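Long-range contact in ESX-5 secretion system protein EccC5 (Mycobacterium tuberculosis, PDB 6J18), which probably powers type VII secretion as the ATP-binding and ATP-hydrolysing component of the ESX-5 membrane complex, which exports EsxN and several PE_PGRS and PPE proteins: residues A[169-183]-A[221-235]. Residues are numbered along the deposited sequence; the frame is centred on the assembly and turned at random.
Sequences VAMMGELAAALAGRE and PLHKAVPFVNRAADV
Leu179 sets its CB over the centre of one face of the Phe228 ring, 3.5 Å from the centroid and 6° off the normal, a CH-pi contact. With Leu179 CG anti to the carbonyl carbon (chi1 -67°), the branch runs on across the ring and CD1 meets Phe228 CD2 at 3.7 Å. Met172 marks a second tight point. Its chain, bent at chi2 (-51°) and chi3, sets SD against Leu222 CD2 and presses CE to 3.5 Å from Ala225 CB, closer than usual van der Waals contact. Between these two points the small Ala176 lets the backbones approach, its CB 3.7 Å from Lys224 CB. On strand 203-208, Leu206 touches Met172 and Ile204 touches Leu179.

Beyond the helix the contact turns polar. Arg182 NH1 donates to Val235 O over 2.8 Å, with the acceptor almost in the guanidinium plane, while NH2 bonds to Pro202 O; carbonyls on both terminal nitrogens thus help fix the buried group. The solvent side is looser. Glu183 OE1 and Arg231 NH2 pair by charge alone at 3.5 Å, the oxygen well out of the guanidinium plane, and a water joins Leu179 O, Glu183 OE1 and Arg231 NH1. Lys224 stretches along Gly173 at the exposed rim.

Helix 165-180 packs on parallel strands 137-143 and 203-208, and the irregular 221-235 also touches helix 255-262, a layering characteristic of the alpha/beta P-loop core of FtsK/SpoIIIE-type ATPases, here in the C-terminal ATPase domain of EccC5, away from the nucleotide.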
loop_
_atom_site.group_PDB
_atom_site.type_symbol
_atom_site.label_atom_id
_atom_site.label_comp_id
_atom_site.label_asym_id
_atom_site.label_seq_id
_atom_site.Cartn_x
_atom_site.Cartn_y
_atom_site.Cartn_z
ATOM N N VAL A 169 -18.268 -0.062 3.493
ATOM C CA VAL A 169 -19.151 0.139 2.347
ATOM C C VAL A 169 -19.393 1.626 2.089
ATOM O O VAL A 169 -19.291 2.096 0.955
ATOM C CB VAL A 169 -20.507 -0.573 2.550
ATOM C CG1 VAL A 169 -21.532 -0.082 1.537
ATOM C CG2 VAL A 169 -20.337 -2.083 2.467
ATOM N N ALA A 170 -19.698 2.360 3.154
ATOM C CA ALA A 170 -19.956 3.793 3.057
ATOM C C ALA A 170 -18.712 4.565 2.628
ATOM O O ALA A 170 -18.788 5.458 1.782
ATOM C CB ALA A 170 -20.473 4.323 4.385
ATOM N N MET A 171 -17.569 4.218 3.213
ATOM C CA MET A 171 -16.316 4.903 2.913
ATOM C C MET A 171 -15.891 4.688 1.464
ATOM O O MET A 171 -15.411 5.611 0.806
ATOM C CB MET A 171 -15.207 4.430 3.855
ATOM C CG MET A 171 -13.900 5.187 3.690
ATOM S SD MET A 171 -12.567 4.549 4.725
ATOM C CE MET A 171 -12.147 3.059 3.831
ATOM N N MET A 172 -16.071 3.467 0.971
ATOM C CA MET A 172 -15.675 3.133 -0.390
ATOM C C MET A 172 -16.553 3.854 -1.409
ATOM O O MET A 172 -16.118 4.135 -2.526
ATOM C CB MET A 172 -15.733 1.621 -0.613
ATOM C CG MET A 172 -14.692 0.840 0.176
ATOM S SD MET A 172 -13.019 1.475 -0.044
ATOM C CE MET A 172 -12.824 1.258 -1.803
ATOM N N GLY A 173 -17.788 4.154 -1.020
ATOM C CA GLY A 173 -18.687 4.914 -1.868
ATOM C C GLY A 173 -18.218 6.349 -2.012
ATOM O O GLY A 173 -18.275 6.929 -3.097
ATOM N N GLU A 174 -17.749 6.920 -0.907
ATOM C CA GLU A 174 -17.226 8.281 -0.906
ATOM C C GLU A 174 -15.928 8.362 -1.698
ATOM O O GLU A 174 -15.699 9.319 -2.436
ATOM C CB GLU A 174 -16.999 8.769 0.525
ATOM C CG GLU A 174 -18.261 8.833 1.369
ATOM C CD GLU A 174 -17.964 9.031 2.843
ATOM O OE1 GLU A 174 -16.770 9.114 3.203
ATOM O OE2 GLU A 174 -18.923 9.107 3.640
ATOM N N LEU A 175 -15.081 7.350 -1.535
ATOM C CA LEU A 175 -13.803 7.296 -2.233
ATOM C C LEU A 175 -13.991 7.184 -3.740
ATOM O O LEU A 175 -13.312 7.863 -4.509
ATOM C CB LEU A 175 -12.963 6.123 -1.724
ATOM C CG LEU A 175 -11.622 5.930 -2.434
ATOM C CD1 LEU A 175 -10.765 7.181 -2.305
ATOM C CD2 LEU A 175 -10.892 4.711 -1.890
ATOM N N ALA A 176 -14.917 6.325 -4.156
ATOM C CA ALA A 176 -15.196 6.122 -5.574
ATOM C C ALA A 176 -15.699 7.406 -6.229
ATOM O O ALA A 176 -15.370 7.695 -7.379
ATOM C CB ALA A 176 -16.208 5.004 -5.760
ATOM N N ALA A 177 -16.493 8.172 -5.489
ATOM C CA ALA A 177 -17.021 9.435 -5.990
ATOM C C ALA A 177 -15.899 10.446 -6.214
ATOM O O ALA A 177 -15.915 11.195 -7.190
ATOM C CB ALA A 177 -18.056 9.997 -5.028
ATOM N N ALA A 178 -14.928 10.463 -5.307
ATOM C CA ALA A 178 -13.797 11.376 -5.422
ATOM C C ALA A 178 -12.901 10.980 -6.590
ATOM O O ALA A 178 -12.433 11.834 -7.343
ATOM C CB ALA A 178 -13.004 11.404 -4.127
ATOM N N LEU A 179 -12.673 9.680 -6.739
ATOM C CA LEU A 179 -11.825 9.166 -7.808
ATOM C C LEU A 179 -12.463 9.371 -9.180
ATOM O O LEU A 179 -11.768 9.650 -10.159
ATOM C CB LEU A 179 -11.526 7.682 -7.583
ATOM C CG LEU A 179 -10.658 7.340 -6.369
ATOM C CD1 LEU A 179 -10.521 5.832 -6.211
ATOM C CD2 LEU A 179 -9.291 7.995 -6.483
ATOM N N ALA A 180 -13.784 9.237 -9.245
ATOM C CA ALA A 180 -14.514 9.390 -10.500
ATOM C C ALA A 180 -14.421 10.815 -11.034
ATOM O O ALA A 180 -14.529 11.045 -12.240
ATOM C CB ALA A 180 -15.970 8.992 -10.316
ATOM N N GLY A 181 -14.220 11.769 -10.132
ATOM C CA GLY A 181 -14.116 13.164 -10.515
ATOM C C GLY A 181 -12.745 13.535 -11.046
ATOM O O GLY A 181 -12.569 14.602 -11.630
ATOM N N ARG A 182 -11.768 12.654 -10.859
ATOM C CA ARG A 182 -10.395 12.968 -11.240
ATOM C C ARG A 182 -10.111 12.673 -12.713
ATOM O O ARG A 182 -9.331 11.781 -13.054
ATOM C CB ARG A 182 -9.417 12.219 -10.339
ATOM C CG ARG A 182 -9.522 12.662 -8.889
ATOM C CD ARG A 182 -8.315 12.259 -8.067
ATOM N NE ARG A 182 -8.243 13.027 -6.827
ATOM C CZ ARG A 182 -7.278 12.902 -5.922
ATOM N NH1 ARG A 182 -6.291 12.037 -6.116
ATOM N NH2 ARG A 182 -7.297 13.647 -4.825
ATOM N N GLU A 183 -10.758 13.453 -13.573
ATOM C CA GLU A 183 -10.556 13.412 -15.017
ATOM C C GLU A 183 -11.253 14.628 -15.616
ATOM O O GLU A 183 -12.135 15.203 -14.981
ATOM C CB GLU A 183 -11.104 12.118 -15.617
ATOM C CG GLU A 183 -12.611 11.992 -15.538
ATOM C CD GLU A 183 -13.098 10.628 -15.974
ATOM O OE1 GLU A 183 -12.345 9.646 -15.806
ATOM O OE2 GLU A 183 -14.232 10.538 -16.487
ATOM N N PRO A 221 -16.945 -4.940 -0.651
ATOM C CA PRO A 221 -17.177 -3.499 -0.524
ATOM C C PRO A 221 -16.172 -2.693 -1.333
ATOM O O PRO A 221 -16.395 -1.514 -1.607
ATOM C CB PRO A 221 -16.998 -3.237 0.981
ATOM C CG PRO A 221 -16.972 -4.592 1.631
ATOM C CD PRO A 221 -16.458 -5.534 0.603
ATOM N N LEU A 222 -15.077 -3.340 -1.719
ATOM C CA LEU A 222 -13.989 -2.675 -2.422
ATOM C C LEU A 222 -14.204 -2.649 -3.933
ATOM O O LEU A 222 -13.337 -2.191 -4.676
ATOM C CB LEU A 222 -12.661 -3.368 -2.104
ATOM C CG LEU A 222 -12.262 -3.466 -0.630
ATOM C CD1 LEU A 222 -10.873 -4.070 -0.494
ATOM C CD2 LEU A 222 -12.326 -2.105 0.046
ATOM N N HIS A 223 -15.357 -3.134 -4.385
ATOM C CA HIS A 223 -15.601 -3.290 -5.817
ATOM C C HIS A 223 -15.693 -1.949 -6.545
ATOM O O HIS A 223 -15.481 -1.882 -7.756
ATOM C CB HIS A 223 -16.875 -4.105 -6.061
ATOM C CG HIS A 223 -18.142 -3.324 -5.890
ATOM N ND1 HIS A 223 -18.741 -3.136 -4.664
ATOM C CD2 HIS A 223 -18.927 -2.691 -6.794
ATOM C CE1 HIS A 223 -19.839 -2.416 -4.819
ATOM N NE2 HIS A 223 -19.974 -2.134 -6.101
ATOM N N LYS A 224 -15.999 -0.883 -5.810
ATOM C CA LYS A 224 -16.143 0.439 -6.412
ATOM C C LYS A 224 -14.799 1.106 -6.710
ATOM O O LYS A 224 -14.737 2.076 -7.465
ATOM C CB LYS A 224 -16.980 1.351 -5.511
ATOM C CG LYS A 224 -18.481 1.115 -5.604
ATOM C CD LYS A 224 -19.255 2.188 -4.851
ATOM C CE LYS A 224 -20.756 1.961 -4.944
ATOM N NZ LYS A 224 -21.515 2.861 -4.030
ATOM N N ALA A 225 -13.726 0.587 -6.120
ATOM C CA ALA A 225 -12.394 1.147 -6.338
ATOM C C ALA A 225 -11.638 0.396 -7.426
ATOM O O ALA A 225 -10.651 0.898 -7.964
ATOM C CB ALA A 225 -11.596 1.133 -5.051
ATOM N N VAL A 226 -12.105 -0.808 -7.738
ATOM C CA VAL A 226 -11.472 -1.657 -8.746
ATOM C C VAL A 226 -11.246 -0.977 -10.113
ATOM O O VAL A 226 -10.167 -1.123 -10.691
ATOM C CB VAL A 226 -12.291 -2.955 -8.957
ATOM C CG1 VAL A 226 -11.716 -3.781 -10.099
ATOM C CG2 VAL A 226 -12.335 -3.769 -7.670
ATOM N N PRO A 227 -12.239 -0.222 -10.634
ATOM C CA PRO A 227 -12.010 0.376 -11.958
ATOM C C PRO A 227 -10.862 1.390 -12.032
ATOM O O PRO A 227 -10.453 1.747 -13.136
ATOM C CB PRO A 227 -13.341 1.077 -12.256
ATOM C CG PRO A 227 -14.342 0.336 -11.456
ATOM C CD PRO A 227 -13.631 -0.014 -10.190
ATOM N N PHE A 228 -10.351 1.841 -10.891
ATOM C CA PHE A 228 -9.315 2.872 -10.886
ATOM C C PHE A 228 -7.910 2.300 -10.724
ATOM O O PHE A 228 -6.922 3.025 -10.847
ATOM C CB PHE A 228 -9.586 3.892 -9.778
ATOM C CG PHE A 228 -10.927 4.559 -9.887
ATOM C CD1 PHE A 228 -11.124 5.601 -10.776
ATOM C CD2 PHE A 228 -11.988 4.142 -9.102
ATOM C CE1 PHE A 228 -12.358 6.216 -10.882
ATOM C CE2 PHE A 228 -13.224 4.754 -9.201
ATOM C CZ PHE A 228 -13.409 5.791 -10.092
ATOM N N VAL A 229 -7.827 1.002 -10.453
ATOM C CA VAL A 229 -6.549 0.340 -10.198
ATOM C C VAL A 229 -5.606 0.436 -11.396
ATOM O O VAL A 229 -4.411 0.697 -11.242
ATOM C CB VAL A 229 -6.760 -1.146 -9.829
ATOM C CG1 VAL A 229 -5.449 -1.922 -9.907
ATOM C CG2 VAL A 229 -7.388 -1.267 -8.448
ATOM N N ASN A 230 -6.153 0.246 -12.592
ATOM C CA ASN A 230 -5.347 0.184 -13.804
ATOM C C ASN A 230 -4.837 1.548 -14.269
ATOM O O ASN A 230 -3.847 1.632 -14.994
ATOM C CB ASN A 230 -6.146 -0.479 -14.927
ATOM C CG ASN A 230 -5.292 -1.378 -15.793
ATOM O OD1 ASN A 230 -4.372 -2.035 -15.306
ATOM N ND2 ASN A 230 -5.596 -1.418 -17.085
ATOM N N ARG A 231 -5.516 2.613 -13.856
ATOM C CA ARG A 231 -5.083 3.968 -14.185
ATOM C C ARG A 231 -4.874 4.780 -12.913
ATOM O O ARG A 231 -5.221 5.960 -12.850
ATOM C CB ARG A 231 -6.100 4.659 -15.097
ATOM C CG ARG A 231 -7.542 4.525 -14.636
ATOM C CD ARG A 231 -8.502 5.167 -15.629
ATOM N NE ARG A 231 -8.385 6.623 -15.643
ATOM C CZ ARG A 231 -9.189 7.444 -14.973
ATOM N NH1 ARG A 231 -10.174 6.951 -14.233
ATOM N NH2 ARG A 231 -9.009 8.756 -15.043
ATOM N N ALA A 232 -4.296 4.133 -11.905
ATOM C CA ALA A 232 -4.128 4.727 -10.584
ATOM C C ALA A 232 -3.234 5.962 -10.598
ATOM O O ALA A 232 -3.493 6.928 -9.879
ATOM C CB ALA A 232 -3.571 3.697 -9.624
ATOM N N ALA A 233 -2.182 5.925 -11.409
ATOM C CA ALA A 233 -1.234 7.030 -11.480
ATOM C C ALA A 233 -1.895 8.303 -12.002
ATOM O O ALA A 233 -1.502 9.410 -11.638
ATOM C CB ALA A 233 -0.047 6.653 -12.354
ATOM N N ASP A 234 -2.903 8.135 -12.851
ATOM C CA ASP A 234 -3.592 9.271 -13.454
ATOM C C ASP A 234 -4.597 9.910 -12.500
ATOM O O ASP A 234 -4.989 11.063 -12.683
ATOM C CB ASP A 234 -4.298 8.847 -14.741
ATOM C CG ASP A 234 -3.327 8.562 -15.869
ATOM O OD1 ASP A 234 -2.106 8.519 -15.610
ATOM O OD2 ASP A 234 -3.784 8.389 -17.016
ATOM N N VAL A 235 -5.020 9.160 -11.487
ATOM C CA VAL A 235 -5.956 9.688 -10.501
ATOM C C VAL A 235 -5.294 9.812 -9.131
ATOM O O VAL A 235 -5.957 10.102 -8.137
ATOM C CB VAL A 235 -7.218 8.809 -10.384
ATOM C CG1 VAL A 235 -7.969 8.780 -11.707
ATOM C CG2 VAL A 235 -6.855 7.402 -9.937
HETATM O O HOH W 1 -11.479 9.335 -13.136
HETATM O O HOH W 2 -7.050 11.982 -14.975
#